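Local coordinates for putative carboxynorspermidine decarboxylase protein (Sinorhizobium meliloti, PDB 3MT1), which probably decarboxylates carboxynorspermidine and carboxyspermidine to norspermidine and spermidine with the help of pyridoxal 5'-phosphate, at residues L34-F39 / T55-L60; K72-Y77 / H92-I97. All coordinates share one frame; numbering follows the deposited sequence.

In the fold
Neighbouring strands of a parallel barrel, joined one after another through helices, give the two contacts a common plan. In contact 1 strand 31-35 pairs with strand 54-57, the connection running through helix 45-49; in contact 2 strand 73-77 pairs with strand 95-98, connected through helix 83-92. Contact 1 is complete before contact 2 begins along the chain, and their centres lie about 10 Å apart. Strands 54-57 and 73-77 are themselves adjacent, with probable hydrogen bonds from Thr55 N to Glu73 O (3.0 Å) and from Tyr77 N to Ser57 O (2.8 Å). The two contacts together thus span four consecutive, adjacent strands of the eight-stranded barrel, with contact 1 nearer the predicted substrate residues Glu233 and Asp269.

Contact 1. Residues L34-F39 / T55-L60; sequences LALKCF and TTSSSL
Peptide groups are the flat units that join these two strands. Thr56 N reaches Leu34 O at 2.9 Å from above the carbonyl plane, 34° out of it. Two residues on, Leu36 N meets Thr56 O at 3.2 Å nearly along the C=O axis, in a bond that is almost straight. Leu34 O is also approached by the CA of Thr55.

On the barrel-lining face Thr56 turns CG2 into the crowded position between its backbone N and carbonyl carbon, so that the methyl rests 4.0 Å from Ala35 CB. Thr55 lies on the opposite face with Leu34, and there Leu36, just past the strand, crosses it obliquely: Leu36 CG lies 3.9 Å from Thr55 CB, and Leu36 CD1 extends to Ser57 OG at 4.0 Å. Helices 45-49 and 60-70 pack against this side. Past the strand end Lys37 CB lies 4.2 Å from Ser58 OG, and the Lys37 side chain comes to about 4 Å (nearest atoms) from a bound sulfate, probably from the crystallisation liquor.

Paired parallel strands linked through helix 45-49 form a beta-alpha-beta unit of the eight-stranded barrel. The position of Lys37, just past the first barrel strand, is consistent with that of the lysine that carries pyridoxal 5'-phosphate in relatives of the Orn/Lys/Arg decarboxylase class-II family.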
loop_
_atom_site.group_PDB
_atom_site.type_symbol
_atom_site.label_atom_id
_atom_site.label_comp_id
_atom_site.label_asym_id
_atom_site.label_seq_id
_atom_site.Cartn_x
_atom_site.Cartn_y
_atom_site.Cartn_z
ATOM N N LEU B 34 6.366 0.377 -22.271
ATOM C CA LEU B 34 5.775 0.917 -21.047
ATOM C C LEU B 34 6.197 0.033 -19.876
ATOM O O LEU B 34 6.004 -1.169 -19.938
ATOM C CB LEU B 34 4.242 0.925 -21.159
ATOM C CG LEU B 34 3.387 1.325 -19.950
ATOM C CD1 LEU B 34 3.761 2.751 -19.447
ATOM C CD2 LEU B 34 1.895 1.233 -20.258
ATOM N N ALA B 35 6.767 0.601 -18.825
ATOM C CA ALA B 35 7.050 -0.211 -17.605
ATOM C C ALA B 35 5.795 -0.393 -16.759
ATOM O O ALA B 35 5.324 0.571 -16.149
ATOM C CB ALA B 35 8.177 0.386 -16.773
ATOM N N LEU B 36 5.234 -1.609 -16.766
ATOM C CA LEU B 36 3.966 -1.864 -16.086
ATOM C C LEU B 36 4.023 -1.688 -14.552
ATOM O O LEU B 36 3.009 -1.440 -13.940
ATOM C CB LEU B 36 3.381 -3.196 -16.495
ATOM C CG LEU B 36 2.989 -3.355 -17.983
ATOM C CD1 LEU B 36 2.217 -4.659 -18.229
ATOM C CD2 LEU B 36 2.121 -2.189 -18.439
ATOM N N LYS B 37 5.213 -1.740 -13.942
ATOM C CA LYS B 37 5.321 -1.489 -12.501
ATOM C C LYS B 37 4.902 -0.058 -12.121
ATOM O O LYS B 37 4.415 0.186 -11.010
ATOM C CB LYS B 37 6.692 -1.870 -11.927
ATOM C CG LYS B 37 7.823 -0.989 -12.348
ATOM C CD LYS B 37 9.201 -1.477 -11.839
ATOM C CE LYS B 37 10.306 -0.648 -12.531
ATOM N NZ LYS B 37 11.700 -1.200 -12.296
ATOM N N CYS B 38 5.052 0.879 -13.054
ATOM C CA CYS B 38 4.729 2.261 -12.793
ATOM C C CYS B 38 3.245 2.535 -13.069
ATOM O O CYS B 38 2.567 3.258 -12.298
ATOM C CB CYS B 38 5.619 3.142 -13.647
ATOM S SG CYS B 38 4.991 4.817 -13.841
ATOM N N PHE B 39 2.746 1.949 -14.170
ATOM C CA PHE B 39 1.421 2.301 -14.717
ATOM C C PHE B 39 0.889 1.147 -15.529
ATOM O O PHE B 39 1.517 0.736 -16.473
ATOM C CB PHE B 39 1.544 3.506 -15.607
ATOM C CG PHE B 39 0.244 3.998 -16.161
ATOM C CD1 PHE B 39 -0.203 3.571 -17.437
ATOM C CD2 PHE B 39 -0.511 4.935 -15.453
ATOM C CE1 PHE B 39 -1.415 4.055 -17.985
ATOM C CE2 PHE B 39 -1.736 5.413 -15.974
ATOM C CZ PHE B 39 -2.188 4.989 -17.248
ATOM N N THR B 55 5.612 -3.567 -23.706
ATOM C CA THR B 55 5.573 -3.387 -22.265
ATOM C C THR B 55 6.735 -4.156 -21.720
ATOM O O THR B 55 7.216 -5.063 -22.362
ATOM C CB THR B 55 4.256 -4.041 -21.647
ATOM O OG1 THR B 55 4.215 -5.465 -21.905
ATOM C CG2 THR B 55 2.988 -3.392 -22.242
ATOM N N THR B 56 7.199 -3.792 -20.545
ATOM C CA THR B 56 8.131 -4.634 -19.816
ATOM C C THR B 56 7.535 -4.916 -18.418
ATOM O O THR B 56 6.804 -4.120 -17.903
ATOM C CB THR B 56 9.540 -4.002 -19.758
ATOM O OG1 THR B 56 10.461 -4.957 -19.223
ATOM C CG2 THR B 56 9.569 -2.722 -18.858
ATOM N N SER B 57 7.849 -6.054 -17.838
ATOM C CA SER B 57 7.160 -6.558 -16.662
ATOM C C SER B 57 8.104 -7.100 -15.634
ATOM O O SER B 57 9.169 -7.561 -15.982
ATOM C CB SER B 57 6.321 -7.760 -17.058
ATOM O OG SER B 57 5.205 -7.353 -17.793
ATOM N N SER B 58 7.681 -7.162 -14.384
ATOM C CA SER B 58 8.493 -7.832 -13.386
ATOM C C SER B 58 7.795 -8.932 -12.630
ATOM O O SER B 58 8.235 -9.294 -11.562
ATOM C CB SER B 58 9.086 -6.818 -12.413
ATOM O OG SER B 58 8.124 -5.837 -12.083
ATOM N N SER B 59 6.710 -9.464 -13.179
ATOM C CA SER B 59 5.941 -10.521 -12.532
ATOM C C SER B 59 5.104 -11.217 -13.580
ATOM O O SER B 59 4.878 -10.682 -14.671
ATOM C CB SER B 59 4.993 -9.942 -11.495
ATOM O OG SER B 59 3.960 -9.176 -12.097
ATOM N N LEU B 60 4.692 -12.435 -13.264
ATOM C CA LEU B 60 3.723 -13.134 -14.060
ATOM C C LEU B 60 2.526 -12.254 -14.415
ATOM O O LEU B 60 2.244 -12.037 -15.596
ATOM C CB LEU B 60 3.243 -14.422 -13.371
ATOM C CG LEU B 60 2.093 -15.121 -14.114
ATOM C CD1 LEU B 60 2.476 -15.328 -15.579
ATOM C CD2 LEU B 60 1.676 -16.465 -13.463
#

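Contact 2. Residues K72-Y77 / H92-I97; sequences KETHAY and HADKII
His92 enters through its carbonyl O, which accepts the hydroxyl OG1 of Thr74 at 2.8 Å from above the carbonyl plane. Ala93 follows with a small apolar contact, its CB 3.9 Å from Ala76 CB, on the face turned to helix 83-92.

Asp94 closes a reciprocal pair with Thr74: its backbone N donates to Thr74 O at 2.8 Å, while its OD2 takes Thr74 N on the anti lone pair. Arg67 forms a salt bridge with the same OD2.

Lys95 begins the regular strand, its O receiving Ala76 N at 3.0 Å. Its side chain runs alongside His75, pointing the same way, with CB centred over one ring face 3.8 Å from the centroid. The chain then bends at its last torsion (chi4 64°), bringing NZ to Glu73 OE2 at 2.5 Å, a salt bridge; Tyr228 OH also bonds to NZ. That OE2 lies in the His75 ring plane and accepts NE2 at 2.8 Å. Replacing Glu73 by an alanine would remove this shared acceptor and would probably loosen both the lysine tip and the imidazole orientation.

Ile96 packs outward toward helix 83-92, and Ile97 N donates to Ala76 O. Inside the barrel, the Ile97 and Tyr77 side chains cross at about a right angle, with Ile97 CG2 3.7 Å from Tyr77 CD1.

Within the two segments one carboxylate oxygen thus serves two donors, and Tyr228 OH adds a weak bond to it. The nearby lysine is likely to keep Glu73 ionised. The bond fixes a proton on His75 NE2 but not the charge of the ring: the carboxylate would favour a positive imidazole, while Lys95 nearby would oppose it.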
loop_
_atom_site.group_PDB
_atom_site.type_symbol
_atom_site.label_atom_id
_atom_site.label_comp_id
_atom_site.label_asym_id
_atom_site.label_seq_id
_atom_site.Cartn_x
_atom_site.Cartn_y
_atom_site.Cartn_z
ATOM N N LYS B 72 1.894 -6.341 -28.986
ATOM C CA LYS B 72 3.209 -5.956 -29.535
ATOM C C LYS B 72 4.328 -6.720 -28.787
ATOM O O LYS B 72 4.133 -7.886 -28.459
ATOM C CB LYS B 72 3.417 -4.426 -29.528
ATOM C CG LYS B 72 2.468 -3.605 -30.469
ATOM C CD LYS B 72 3.065 -2.195 -30.730
ATOM C CE LYS B 72 2.356 -1.430 -31.847
ATOM N NZ LYS B 72 2.996 -0.084 -32.099
ATOM N N GLU B 73 5.472 -6.103 -28.530
ATOM C CA GLU B 73 6.558 -6.802 -27.852
ATOM C C GLU B 73 6.372 -6.812 -26.321
ATOM O O GLU B 73 6.116 -5.757 -25.701
ATOM C CB GLU B 73 7.907 -6.143 -28.194
ATOM C CG GLU B 73 8.904 -7.124 -28.827
ATOM C CD GLU B 73 10.294 -6.553 -29.036
ATOM O OE1 GLU B 73 10.484 -5.832 -30.059
ATOM O OE2 GLU B 73 11.175 -6.863 -28.195
ATOM N N THR B 74 6.501 -7.984 -25.707
ATOM C CA THR B 74 6.462 -8.077 -24.248
ATOM C C THR B 74 7.776 -8.602 -23.690
ATOM O O THR B 74 8.281 -9.633 -24.134
ATOM C CB THR B 74 5.246 -8.943 -23.704
ATOM O OG1 THR B 74 5.644 -10.305 -23.579
ATOM C CG2 THR B 74 4.024 -8.844 -24.606
ATOM N N HIS B 75 8.324 -7.879 -22.724
ATOM C CA HIS B 75 9.589 -8.253 -22.059
ATOM C C HIS B 75 9.287 -8.643 -20.642
ATOM O O HIS B 75 8.493 -7.985 -19.964
ATOM C CB HIS B 75 10.593 -7.099 -22.044
ATOM C CG HIS B 75 11.231 -6.835 -23.371
ATOM N ND1 HIS B 75 12.472 -6.239 -23.493
ATOM C CD2 HIS B 75 10.811 -7.107 -24.636
ATOM C CE1 HIS B 75 12.771 -6.123 -24.778
ATOM N NE2 HIS B 75 11.785 -6.652 -25.490
ATOM N N ALA B 76 9.904 -9.728 -20.207
ATOM C CA ALA B 76 9.745 -10.178 -18.839
ATOM C C ALA B 76 11.039 -10.019 -18.065
ATOM O O ALA B 76 12.107 -10.340 -18.570
ATOM C CB ALA B 76 9.256 -11.638 -18.806
ATOM N N TYR B 77 10.942 -9.506 -16.850
ATOM C CA TYR B 77 12.076 -9.454 -15.949
ATOM C C TYR B 77 11.627 -9.905 -14.576
ATOM O O TYR B 77 10.453 -9.753 -14.209
ATOM C CB TYR B 77 12.627 -8.037 -15.842
ATOM C CG TYR B 77 13.695 -7.892 -14.767
ATOM C CD1 TYR B 77 14.934 -8.522 -14.891
ATOM C CD2 TYR B 77 13.452 -7.131 -13.611
ATOM C CE1 TYR B 77 15.912 -8.393 -13.916
ATOM C CE2 TYR B 77 14.413 -7.003 -12.620
ATOM C CZ TYR B 77 15.650 -7.635 -12.774
ATOM O OH TYR B 77 16.616 -7.492 -11.776
ATOM N N HIS B 92 4.253 -15.994 -22.590
ATOM C CA HIS B 92 3.708 -14.643 -22.861
ATOM C C HIS B 92 4.790 -13.720 -23.412
ATOM O O HIS B 92 4.479 -12.787 -24.126
ATOM C CB HIS B 92 3.097 -13.956 -21.612
ATOM C CG HIS B 92 1.851 -14.603 -21.080
ATOM N ND1 HIS B 92 0.670 -14.649 -21.786
ATOM C CD2 HIS B 92 1.592 -15.192 -19.887
ATOM C CE1 HIS B 92 -0.251 -15.270 -21.065
ATOM N NE2 HIS B 92 0.284 -15.609 -19.907
ATOM N N ALA B 93 6.048 -13.987 -23.076
ATOM C CA ALA B 93 7.132 -13.048 -23.348
ATOM C C ALA B 93 7.807 -13.284 -24.696
ATOM O O ALA B 93 7.902 -14.418 -25.148
ATOM C CB ALA B 93 8.171 -13.110 -22.227
ATOM N N ASP B 94 8.290 -12.214 -25.324
ATOM C CA ASP B 94 9.179 -12.309 -26.488
ATOM C C ASP B 94 10.637 -12.276 -26.086
ATOM O O ASP B 94 11.493 -12.858 -26.730
ATOM C CB ASP B 94 8.900 -11.151 -27.426
ATOM C CG ASP B 94 7.528 -11.242 -28.033
ATOM O OD1 ASP B 94 7.219 -12.314 -28.593
ATOM O OD2 ASP B 94 6.754 -10.268 -27.934
ATOM N N LYS B 95 10.915 -11.573 -25.008
ATOM C CA LYS B 95 12.222 -11.551 -24.432
ATOM C C LYS B 95 12.048 -11.815 -22.953
ATOM O O LYS B 95 10.999 -11.474 -22.351
ATOM C CB LYS B 95 12.905 -10.212 -24.727
ATOM C CG LYS B 95 13.244 -10.096 -26.221
ATOM C CD LYS B 95 14.116 -8.903 -26.552
ATOM C CE LYS B 95 14.358 -8.711 -28.053
ATOM N NZ LYS B 95 13.066 -8.411 -28.758
ATOM N N ILE B 96 13.053 -12.471 -22.375
ATOM C CA ILE B 96 13.066 -12.753 -20.944
ATOM C C ILE B 96 14.431 -12.349 -20.446
ATOM O O ILE B 96 15.425 -12.536 -21.139
ATOM C CB ILE B 96 12.745 -14.242 -20.629
ATOM C CG1 ILE B 96 12.494 -14.420 -19.120
ATOM C CG2 ILE B 96 13.831 -15.159 -21.118
ATOM C CD1 ILE B 96 11.950 -15.793 -18.743
ATOM N N ILE B 97 14.467 -11.747 -19.269
ATOM C CA ILE B 97 15.699 -11.270 -18.693
ATOM C C ILE B 97 15.881 -11.834 -17.302
ATOM O O ILE B 97 14.924 -11.940 -16.509
ATOM C CB ILE B 97 15.725 -9.756 -18.669
ATOM C CG1 ILE B 97 15.737 -9.264 -20.116
ATOM C CG2 ILE B 97 16.935 -9.223 -17.876
ATOM C CD1 ILE B 97 14.710 -8.212 -20.401
#